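Local coordinates for EGF family domain-containing protein (Toxoplasma gondii, PDB 4Z80), which binds a peptide of its RON2-like partner and, like other AMA proteins, probably takes part in forming the moving junction during host-cell invasion, at residues 80-91 / 292-300; 153-161 / 265-275. All coordinates share one frame; numbering follows the deposited sequence.

Contact 1 (80-91 / 292-300); sequences DTKTTVGAPYMA and LGYHTQDFR
In the PAN-like core of this AMA-family ectodomain, the short helix 80-84 packs against the irregular chain 292-300, with the carboxylate of Asp-80 facing the backbone N-H groups of His-295 and Thr-296. His-295 N donates to OD1 of Asp-80 at 3.0 Å, almost straight at 173° and on the syn side. The second oxygen is held twice: OD2 of Asp-80 takes Thr-296 N at 2.9 Å on its syn lone pair and Thr-296 OG1 at 2.6 Å from the anti side. Two backbone N-H groups and a hydroxyl thus fix the rotation of this buried carboxylate, and would probably favour its charged form. A chi1 of 62° sets CG of Asp-80 between its own N and carbonyl carbon and brings both oxygens to that backbone. A water lies within hydrogen-bonding distance of Asp-80 OD1 and Gly-293 O.

Strand 89-91 places CA of Met-90 over one face of the His-295 imidazole, 3.6 Å from its centroid, while CB of Ala-91 lies in plane at the ring's edge. Gln-297, whose NE2 bonds His-295 O and Gly-59 O and whose OE1 meets Lys-100, packs its amide against Ala-91. Farther along, CG2 of Thr-84 sits 3.9 Å from the Phe-299 ring centroid, only 12° off the normal, a CH-pi contact centred on the face.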
loop_
_atom_site.group_PDB
_atom_site.type_symbol
_atom_site.label_atom_id
_atom_site.label_comp_id
_atom_site.label_asym_id
_atom_site.label_seq_id
_atom_site.Cartn_x
_atom_site.Cartn_y
_atom_site.Cartn_z
ATOM N N ASP A 80 -12.705 -6.578 3.341
ATOM C CA ASP A 80 -12.230 -6.884 4.689
ATOM C C ASP A 80 -12.576 -5.791 5.702
ATOM O O ASP A 80 -12.814 -6.076 6.874
ATOM C CB ASP A 80 -10.715 -7.141 4.681
ATOM C CG ASP A 80 -9.902 -5.935 4.237
ATOM O OD1 ASP A 80 -9.848 -5.635 3.015
ATOM O OD2 ASP A 80 -9.282 -5.309 5.114
ATOM N N THR A 81 -12.636 -4.547 5.245
ATOM C CA THR A 81 -12.960 -3.417 6.118
ATOM C C THR A 81 -14.422 -3.392 6.597
ATOM O O THR A 81 -14.740 -2.733 7.591
ATOM C CB THR A 81 -12.637 -2.094 5.405
ATOM O OG1 THR A 81 -13.096 -2.181 4.049
ATOM C CG2 THR A 81 -11.124 -1.854 5.420
ATOM N N LYS A 82 -15.319 -4.096 5.917
ATOM C CA LYS A 82 -16.704 -4.145 6.393
ATOM C C LYS A 82 -16.747 -4.722 7.804
ATOM O O LYS A 82 -17.459 -4.216 8.674
ATOM C CB LYS A 82 -17.583 -4.967 5.458
ATOM C CG LYS A 82 -17.897 -4.240 4.185
ATOM C CD LYS A 82 -19.106 -4.850 3.500
ATOM C CE LYS A 82 -18.738 -5.450 2.174
ATOM N NZ LYS A 82 -19.938 -5.502 1.277
ATOM N N THR A 83 -15.950 -5.752 8.032
ATOM C CA THR A 83 -15.890 -6.403 9.336
ATOM C C THR A 83 -15.081 -5.606 10.350
ATOM O O THR A 83 -15.488 -5.458 11.497
ATOM C CB THR A 83 -15.278 -7.808 9.211
ATOM O OG1 THR A 83 -16.135 -8.623 8.405
ATOM C CG2 THR A 83 -15.095 -8.470 10.583
ATOM N N THR A 84 -13.929 -5.095 9.932
ATOM C CA THR A 84 -13.005 -4.480 10.867
ATOM C C THR A 84 -13.295 -3.010 11.138
ATOM O O THR A 84 -12.942 -2.509 12.202
ATOM C CB THR A 84 -11.575 -4.584 10.351
ATOM O OG1 THR A 84 -11.508 -3.946 9.071
ATOM C CG2 THR A 84 -11.138 -6.053 10.233
ATOM N N VAL A 85 -13.917 -2.319 10.182
ATOM C CA VAL A 85 -14.164 -0.877 10.301
ATOM C C VAL A 85 -15.657 -0.538 10.269
ATOM O O VAL A 85 -16.080 0.448 10.877
ATOM C CB VAL A 85 -13.438 -0.092 9.177
ATOM C CG1 VAL A 85 -13.554 1.427 9.410
ATOM C CG2 VAL A 85 -11.973 -0.518 9.099
ATOM N N GLY A 86 -16.451 -1.351 9.579
ATOM C CA GLY A 86 -17.894 -1.167 9.554
ATOM C C GLY A 86 -18.436 -0.588 8.263
ATOM O O GLY A 86 -19.627 -0.284 8.169
ATOM N N ALA A 87 -17.574 -0.437 7.266
ATOM C CA ALA A 87 -17.964 0.108 5.971
ATOM C C ALA A 87 -17.066 -0.502 4.912
ATOM O O ALA A 87 -15.933 -0.872 5.216
ATOM C CB ALA A 87 -17.854 1.615 5.957
ATOM N N PRO A 88 -17.559 -0.617 3.669
ATOM C CA PRO A 88 -16.718 -1.172 2.600
ATOM C C PRO A 88 -15.730 -0.134 2.086
ATOM O O PRO A 88 -16.008 0.616 1.152
ATOM C CB PRO A 88 -17.728 -1.586 1.530
ATOM C CG PRO A 88 -18.925 -0.791 1.781
ATOM C CD PRO A 88 -18.936 -0.362 3.217
ATOM N N TYR A 89 -14.588 -0.085 2.758
ATOM C CA TYR A 89 -13.545 0.897 2.494
ATOM C C TYR A 89 -12.342 0.313 1.753
ATOM O O TYR A 89 -11.863 -0.781 2.079
ATOM C CB TYR A 89 -13.034 1.487 3.812
ATOM C CG TYR A 89 -13.910 2.502 4.515
ATOM C CD1 TYR A 89 -14.693 3.405 3.815
ATOM C CD2 TYR A 89 -13.903 2.578 5.899
ATOM C CE1 TYR A 89 -15.465 4.346 4.486
ATOM C CE2 TYR A 89 -14.665 3.504 6.572
ATOM C CZ TYR A 89 -15.443 4.382 5.866
ATOM O OH TYR A 89 -16.198 5.307 6.559
ATOM N N MET A 90 -11.834 1.072 0.786
ATOM C CA MET A 90 -10.498 0.831 0.248
ATOM C C MET A 90 -9.483 1.715 0.973
ATOM O O MET A 90 -9.825 2.790 1.471
ATOM C CB MET A 90 -10.457 1.085 -1.267
ATOM C CG MET A 90 -10.798 2.491 -1.697
ATOM S SD MET A 90 -10.937 2.563 -3.503
ATOM C CE MET A 90 -11.199 4.318 -3.710
ATOM N N ALA A 91 -8.237 1.252 1.037
ATOM C CA ALA A 91 -7.145 2.052 1.570
ATOM C C ALA A 91 -6.935 3.266 0.671
ATOM O O ALA A 91 -6.868 3.133 -0.555
ATOM C CB ALA A 91 -5.869 1.225 1.671
ATOM N N LEU A 292 -0.770 -5.884 -0.941
ATOM C CA LEU A 292 -1.433 -6.338 0.279
ATOM C C LEU A 292 -2.856 -6.758 -0.060
ATOM O O LEU A 292 -3.527 -6.129 -0.883
ATOM C CB LEU A 292 -1.444 -5.250 1.344
ATOM C CG LEU A 292 -0.084 -4.679 1.748
ATOM C CD1 LEU A 292 -0.271 -3.551 2.760
ATOM C CD2 LEU A 292 0.821 -5.753 2.315
ATOM N N GLY A 293 -3.334 -7.812 0.591
ATOM C CA GLY A 293 -4.651 -8.341 0.294
ATOM C C GLY A 293 -5.781 -7.661 1.049
ATOM O O GLY A 293 -6.949 -7.835 0.724
ATOM N N TYR A 294 -5.414 -6.876 2.055
ATOM C CA TYR A 294 -6.376 -6.240 2.951
ATOM C C TYR A 294 -6.200 -4.726 2.982
ATOM O O TYR A 294 -5.066 -4.221 2.980
ATOM C CB TYR A 294 -6.219 -6.782 4.369
ATOM C CG TYR A 294 -6.561 -8.241 4.589
ATOM C CD1 TYR A 294 -7.649 -8.833 3.963
ATOM C CD2 TYR A 294 -5.804 -9.015 5.457
ATOM C CE1 TYR A 294 -7.973 -10.168 4.197
ATOM C CE2 TYR A 294 -6.120 -10.344 5.706
ATOM C CZ TYR A 294 -7.205 -10.914 5.070
ATOM O OH TYR A 294 -7.526 -12.248 5.308
ATOM N N HIS A 295 -7.325 -4.015 3.024
ATOM C CA HIS A 295 -7.351 -2.559 3.140
ATOM C C HIS A 295 -7.237 -2.085 4.584
ATOM O O HIS A 295 -6.831 -0.951 4.838
ATOM C CB HIS A 295 -8.629 -1.994 2.539
ATOM C CG HIS A 295 -8.770 -2.251 1.075
ATOM N ND1 HIS A 295 -8.111 -1.506 0.122
ATOM C CD2 HIS A 295 -9.494 -3.175 0.403
ATOM C CE1 HIS A 295 -8.429 -1.961 -1.080
ATOM N NE2 HIS A 295 -9.267 -2.971 -0.936
ATOM N N THR A 296 -7.601 -2.957 5.518
ATOM C CA THR A 296 -7.563 -2.629 6.942
ATOM C C THR A 296 -6.166 -2.168 7.339
ATOM O O THR A 296 -5.173 -2.796 6.978
ATOM C CB THR A 296 -7.967 -3.860 7.798
ATOM O OG1 THR A 296 -9.318 -4.239 7.504
ATOM C CG2 THR A 296 -7.873 -3.547 9.276
ATOM N N GLN A 297 -6.093 -1.075 8.093
ATOM C CA GLN A 297 -4.815 -0.601 8.621
ATOM C C GLN A 297 -4.723 -0.663 10.149
ATOM O O GLN A 297 -3.632 -0.677 10.701
ATOM C CB GLN A 297 -4.570 0.823 8.129
ATOM C CG GLN A 297 -4.233 0.882 6.641
ATOM C CD GLN A 297 -4.754 2.142 5.991
ATOM O OE1 GLN A 297 -4.227 3.229 6.217
ATOM N NE2 GLN A 297 -5.822 2.011 5.215
ATOM N N ASP A 298 -5.870 -0.724 10.823
ATOM C CA ASP A 298 -5.918 -0.789 12.288
ATOM C C ASP A 298 -7.119 -1.625 12.700
ATOM O O ASP A 298 -8.224 -1.396 12.216
ATOM C CB ASP A 298 -6.010 0.621 12.889
ATOM C CG ASP A 298 -5.742 0.654 14.388
ATOM O OD1 ASP A 298 -6.622 0.245 15.169
ATOM O OD2 ASP A 298 -4.657 1.132 14.787
ATOM N N PHE A 299 -6.908 -2.581 13.595
ATOM C CA PHE A 299 -8.001 -3.382 14.146
ATOM C C PHE A 299 -7.596 -3.758 15.556
ATOM O O PHE A 299 -6.536 -4.338 15.768
ATOM C CB PHE A 299 -8.277 -4.625 13.295
ATOM C CG PHE A 299 -9.512 -5.395 13.712
ATOM C CD1 PHE A 299 -10.727 -4.748 13.857
ATOM C CD2 PHE A 299 -9.461 -6.762 13.931
ATOM C CE1 PHE A 299 -11.862 -5.446 14.227
ATOM C CE2 PHE A 299 -10.597 -7.465 14.302
ATOM C CZ PHE A 299 -11.799 -6.802 14.452
ATOM N N ARG A 300 -8.412 -3.378 16.535
ATOM C CA ARG A 300 -8.048 -3.576 17.934
ATOM C C ARG A 300 -9.285 -3.825 18.795
ATOM O O ARG A 300 -9.249 -3.633 20.011
ATOM C CB ARG A 300 -7.267 -2.370 18.461
ATOM C CG ARG A 300 -8.044 -1.067 18.441
ATOM C CD ARG A 300 -7.223 0.085 19.005
ATOM N NE ARG A 300 -6.181 0.545 18.092
ATOM C CZ ARG A 300 -5.236 1.419 18.420
ATOM N NH1 ARG A 300 -5.194 1.922 19.648
ATOM N NH2 ARG A 300 -4.333 1.784 17.516
HETATM O O HOH W 1 -9.421 -6.720 0.420
HETATM O O HOH W 2 -10.878 -0.847 13.074
#

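Contact 2 (153-161 / 265-275); sequences MYAGYLTHC and CWPYKSGGNCF
Met-153 inserts its terminal methyl between two rings, overlapping one face of Trp-266 and one face of Phe-275. CE of Met-153 lies 3.5 Å from the centroid of the five-membered ring of Trp-266, and 3.6 Å from that of Phe-275, 15° off the normal. Both are CH-pi contacts; SD adds a Met-aromatic contact, 4.2 Å from the Phe-275 centroid. With CG anti to the backbone N (chi1 -174°) and a bend at chi2, the thioether meets the indole from the opposite direction, and CG itself touches CZ2 of Trp-266. The far rim of the indole reaches the backbone, where CH2 of Trp-266 is 3.2 Å from Tyr-154 O, a carbonyl that is hydrogen-bonded to His-212 NE2.

Next to this group, Pro-267 places CD over one face of the Tyr-157 ring, 3.8 Å from its centroid, and CG of Leu-158 lies over the opposite face. Cys-265 O comes to the edge of the same ring, near its plane, and water 3 links that oxygen to Tyr-157 O. The hydroxyl of Tyr-157 bonds Ser-11 O of the bound peptide chain, whose Pro-15 also packs on Tyr-157. The Cys-161 to Cys-265 disulfide closes this end, SG to SG 2.0 Å with chi3 -80°. No direct hydrogen bond joins the two segments: a covalent link, a water bridge and ring contacts unite them, consistent with the hydroxyl of Tyr-157 and the backbone of Trp-266 and Tyr-268 being used for the peptide.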
loop_
_atom_site.group_PDB
_atom_site.type_symbol
_atom_site.label_atom_id
_atom_site.label_comp_id
_atom_site.label_asym_id
_atom_site.label_seq_id
_atom_site.Cartn_x
_atom_site.Cartn_y
_atom_site.Cartn_z
ATOM N N MET A 153 -0.937 -10.129 -0.518
ATOM C CA MET A 153 -1.859 -10.718 -1.479
ATOM C C MET A 153 -1.272 -12.014 -2.037
ATOM O O MET A 153 -0.053 -12.195 -2.063
ATOM C CB MET A 153 -2.163 -9.723 -2.601
ATOM C CG MET A 153 -3.234 -10.170 -3.580
ATOM S SD MET A 153 -4.746 -10.645 -2.723
ATOM C CE MET A 153 -5.799 -11.030 -4.126
ATOM N N TYR A 154 -2.156 -12.907 -2.472
ATOM C CA TYR A 154 -1.751 -14.145 -3.134
ATOM C C TYR A 154 -0.766 -13.851 -4.251
ATOM O O TYR A 154 -0.836 -12.812 -4.904
ATOM C CB TYR A 154 -2.981 -14.882 -3.677
ATOM C CG TYR A 154 -4.046 -15.106 -2.628
ATOM C CD1 TYR A 154 -3.834 -15.988 -1.575
ATOM C CD2 TYR A 154 -5.254 -14.435 -2.686
ATOM C CE1 TYR A 154 -4.796 -16.191 -0.604
ATOM C CE2 TYR A 154 -6.232 -14.638 -1.725
ATOM C CZ TYR A 154 -5.997 -15.514 -0.686
ATOM O OH TYR A 154 -6.969 -15.719 0.278
ATOM N N ALA A 155 0.162 -14.777 -4.465
ATOM C CA ALA A 155 1.232 -14.554 -5.428
ATOM C C ALA A 155 0.723 -14.401 -6.855
ATOM O O ALA A 155 1.295 -13.657 -7.649
ATOM C CB ALA A 155 2.221 -15.691 -5.367
ATOM N N GLY A 156 -0.332 -15.127 -7.183
ATOM C CA GLY A 156 -0.875 -15.107 -8.525
ATOM C C GLY A 156 -2.115 -15.967 -8.598
ATOM O O GLY A 156 -2.522 -16.581 -7.606
ATOM N N TYR A 157 -2.727 -16.007 -9.775
ATOM C CA TYR A 157 -3.954 -16.769 -9.984
ATOM C C TYR A 157 -4.074 -17.076 -11.477
ATOM O O TYR A 157 -3.942 -16.177 -12.307
ATOM C CB TYR A 157 -5.178 -15.997 -9.469
ATOM C CG TYR A 157 -6.488 -16.668 -9.793
ATOM C CD1 TYR A 157 -6.833 -17.886 -9.219
ATOM C CD2 TYR A 157 -7.380 -16.087 -10.682
ATOM C CE1 TYR A 157 -8.033 -18.503 -9.532
ATOM C CE2 TYR A 157 -8.578 -16.694 -10.991
ATOM C CZ TYR A 157 -8.897 -17.897 -10.425
ATOM O OH TYR A 157 -10.096 -18.491 -10.754
ATOM N N LEU A 158 -4.298 -18.355 -11.797
ATOM C CA LEU A 158 -4.258 -18.886 -13.171
ATOM C C LEU A 158 -2.848 -18.731 -13.739
ATOM O O LEU A 158 -1.963 -18.198 -13.080
ATOM C CB LEU A 158 -5.298 -18.199 -14.070
ATOM C CG LEU A 158 -6.728 -18.238 -13.527
ATOM C CD1 LEU A 158 -7.688 -17.490 -14.439
ATOM C CD2 LEU A 158 -7.197 -19.667 -13.311
ATOM N N THR A 159 -2.610 -19.222 -14.951
ATOM C CA THR A 159 -1.244 -19.187 -15.478
ATOM C C THR A 159 -0.766 -17.767 -15.758
ATOM O O THR A 159 0.427 -17.481 -15.668
ATOM C CB THR A 159 -1.098 -20.021 -16.777
ATOM O OG1 THR A 159 -2.074 -19.607 -17.740
ATOM C CG2 THR A 159 -1.266 -21.495 -16.482
ATOM N N HIS A 160 -1.692 -16.881 -16.103
ATOM C CA HIS A 160 -1.336 -15.515 -16.462
ATOM C C HIS A 160 -2.578 -14.636 -16.448
ATOM O O HIS A 160 -3.707 -15.131 -16.419
ATOM C CB HIS A 160 -0.662 -15.475 -17.842
ATOM C CG HIS A 160 -1.549 -15.940 -18.952
ATOM N ND1 HIS A 160 -1.821 -17.272 -19.176
ATOM C CD2 HIS A 160 -2.232 -15.250 -19.898
ATOM C CE1 HIS A 160 -2.638 -17.384 -20.210
ATOM N NE2 HIS A 160 -2.903 -16.172 -20.667
ATOM N N CYS A 161 -2.345 -13.330 -16.445
ATOM C CA CYS A 161 -3.399 -12.337 -16.422
ATOM C C CYS A 161 -3.167 -11.318 -17.540
ATOM O O CYS A 161 -2.067 -10.781 -17.654
ATOM C CB CYS A 161 -3.433 -11.637 -15.064
ATOM S SG CYS A 161 -4.695 -10.358 -14.991
ATOM N N CYS A 265 -7.248 -9.467 -12.258
ATOM C CA CYS A 265 -6.515 -10.728 -12.236
ATOM C C CYS A 265 -7.004 -11.657 -11.133
ATOM O O CYS A 265 -6.712 -12.847 -11.157
ATOM C CB CYS A 265 -5.022 -10.474 -12.044
ATOM S SG CYS A 265 -4.272 -9.364 -13.258
ATOM N N TRP A 266 -7.728 -11.107 -10.159
ATOM C CA TRP A 266 -8.189 -11.887 -9.017
ATOM C C TRP A 266 -9.633 -12.301 -9.205
ATOM O O TRP A 266 -10.432 -11.554 -9.773
ATOM C CB TRP A 266 -8.044 -11.094 -7.716
ATOM C CG TRP A 266 -6.715 -10.459 -7.579
ATOM C CD1 TRP A 266 -6.454 -9.124 -7.546
ATOM C CD2 TRP A 266 -5.448 -11.120 -7.469
ATOM N NE1 TRP A 266 -5.108 -8.908 -7.415
ATOM C CE2 TRP A 266 -4.465 -10.117 -7.366
ATOM C CE3 TRP A 266 -5.048 -12.460 -7.441
ATOM C CZ2 TRP A 266 -3.105 -10.410 -7.236
ATOM C CZ3 TRP A 266 -3.694 -12.749 -7.312
ATOM C CH2 TRP A 266 -2.742 -11.732 -7.212
ATOM N N PRO A 267 -9.991 -13.493 -8.714
ATOM C CA PRO A 267 -11.365 -13.956 -8.898
ATOM C C PRO A 267 -12.333 -13.299 -7.924
ATOM O O PRO A 267 -11.982 -13.082 -6.759
ATOM C CB PRO A 267 -11.260 -15.451 -8.623
ATOM C CG PRO A 267 -10.179 -15.554 -7.622
ATOM C CD PRO A 267 -9.183 -14.471 -7.962
ATOM N N TYR A 268 -13.527 -12.979 -8.406
ATOM C CA TYR A 268 -14.624 -12.586 -7.538
ATOM C C TYR A 268 -15.900 -13.331 -7.902
ATOM O O TYR A 268 -16.309 -13.356 -9.064
ATOM C CB TYR A 268 -14.901 -11.079 -7.599
ATOM C CG TYR A 268 -16.179 -10.750 -6.862
ATOM C CD1 TYR A 268 -16.246 -10.855 -5.477
ATOM C CD2 TYR A 268 -17.332 -10.399 -7.549
ATOM C CE1 TYR A 268 -17.415 -10.592 -4.800
ATOM C CE2 TYR A 268 -18.511 -10.136 -6.874
ATOM C CZ TYR A 268 -18.541 -10.230 -5.499
ATOM O OH TYR A 268 -19.704 -9.974 -4.816
ATOM N N LYS A 269 -16.520 -13.925 -6.889
ATOM C CA LYS A 269 -17.838 -14.536 -7.016
ATOM C C LYS A 269 -18.689 -14.058 -5.849
ATOM O O LYS A 269 -18.191 -13.935 -4.726
ATOM C CB LYS A 269 -17.727 -16.056 -7.039
ATOM C CG LYS A 269 -19.039 -16.786 -7.183
ATOM C CD LYS A 269 -18.754 -18.257 -7.406
ATOM C CE LYS A 269 -20.016 -19.067 -7.617
ATOM N NZ LYS A 269 -19.689 -20.453 -8.055
ATOM N N SER A 270 -19.961 -13.783 -6.134
ATOM C CA SER A 270 -20.887 -13.189 -5.171
ATOM C C SER A 270 -20.755 -13.834 -3.798
ATOM O O SER A 270 -20.770 -15.056 -3.671
ATOM C CB SER A 270 -22.329 -13.317 -5.680
ATOM O OG SER A 270 -23.185 -12.393 -5.033
ATOM N N GLY A 271 -20.596 -13.000 -2.775
ATOM C CA GLY A 271 -20.448 -13.480 -1.413
ATOM C C GLY A 271 -19.005 -13.667 -0.963
ATOM O O GLY A 271 -18.746 -13.801 0.230
ATOM N N GLY A 272 -18.071 -13.683 -1.913
ATOM C CA GLY A 272 -16.661 -13.887 -1.602
ATOM C C GLY A 272 -15.924 -12.565 -1.494
ATOM O O GLY A 272 -16.504 -11.515 -1.743
ATOM N N ASN A 273 -14.654 -12.610 -1.099
ATOM C CA ASN A 273 -13.832 -11.404 -1.073
ATOM C C ASN A 273 -13.676 -10.807 -2.462
ATOM O O ASN A 273 -13.399 -11.517 -3.429
ATOM C CB ASN A 273 -12.453 -11.695 -0.476
ATOM C CG ASN A 273 -12.454 -11.659 1.038
ATOM O OD1 ASN A 273 -12.262 -10.607 1.658
ATOM N ND2 ASN A 273 -12.670 -12.806 1.642
ATOM N N CYS A 274 -13.886 -9.498 -2.541
ATOM C CA CYS A 274 -13.721 -8.735 -3.765
ATOM C C CYS A 274 -12.459 -7.903 -3.615
ATOM O O CYS A 274 -12.406 -7.011 -2.769
ATOM C CB CYS A 274 -14.938 -7.846 -4.020
ATOM S SG CYS A 274 -15.221 -7.403 -5.752
ATOM N N PHE A 275 -11.449 -8.211 -4.425
ATOM C CA PHE A 275 -10.138 -7.576 -4.336
ATOM C C PHE A 275 -10.013 -6.472 -5.378
ATOM O O PHE A 275 -10.029 -6.736 -6.579
ATOM C CB PHE A 275 -9.020 -8.610 -4.530
ATOM C CG PHE A 275 -8.981 -9.672 -3.463
ATOM C CD1 PHE A 275 -8.378 -9.418 -2.241
ATOM C CD2 PHE A 275 -9.558 -10.913 -3.672
ATOM C CE1 PHE A 275 -8.338 -10.386 -1.253
ATOM C CE2 PHE A 275 -9.526 -11.880 -2.686
ATOM C CZ PHE A 275 -8.913 -11.613 -1.471
HETATM O O HOH W 3 -5.378 -13.962 -13.386
#

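Overall arrangement
Contacts 1 and 2 lie about 18 Å apart, centre to centre, and in sequence 153-161 / 265-275 is nested inside the loop closed by 80-91 / 292-300. They meet directly: Gly-293 O is 3.5 Å from Phe-275 CE1, and Gly-293 CA is 3.8 Å from Met-153 SD, so Gly-293, in the 292-300 chain of contact 1, packs on the sulfur-aromatic group of contact 2. Only contact 2 touches the second chain, whose Asn-9 bonds Trp-266 O and Tyr-268 N, whereas no other chain of the assembly reaches contact 1. The pair therefore runs from the more central contact 1, about 13 Å from the chain centre, to the peptide-binding side, about 20 Å from it.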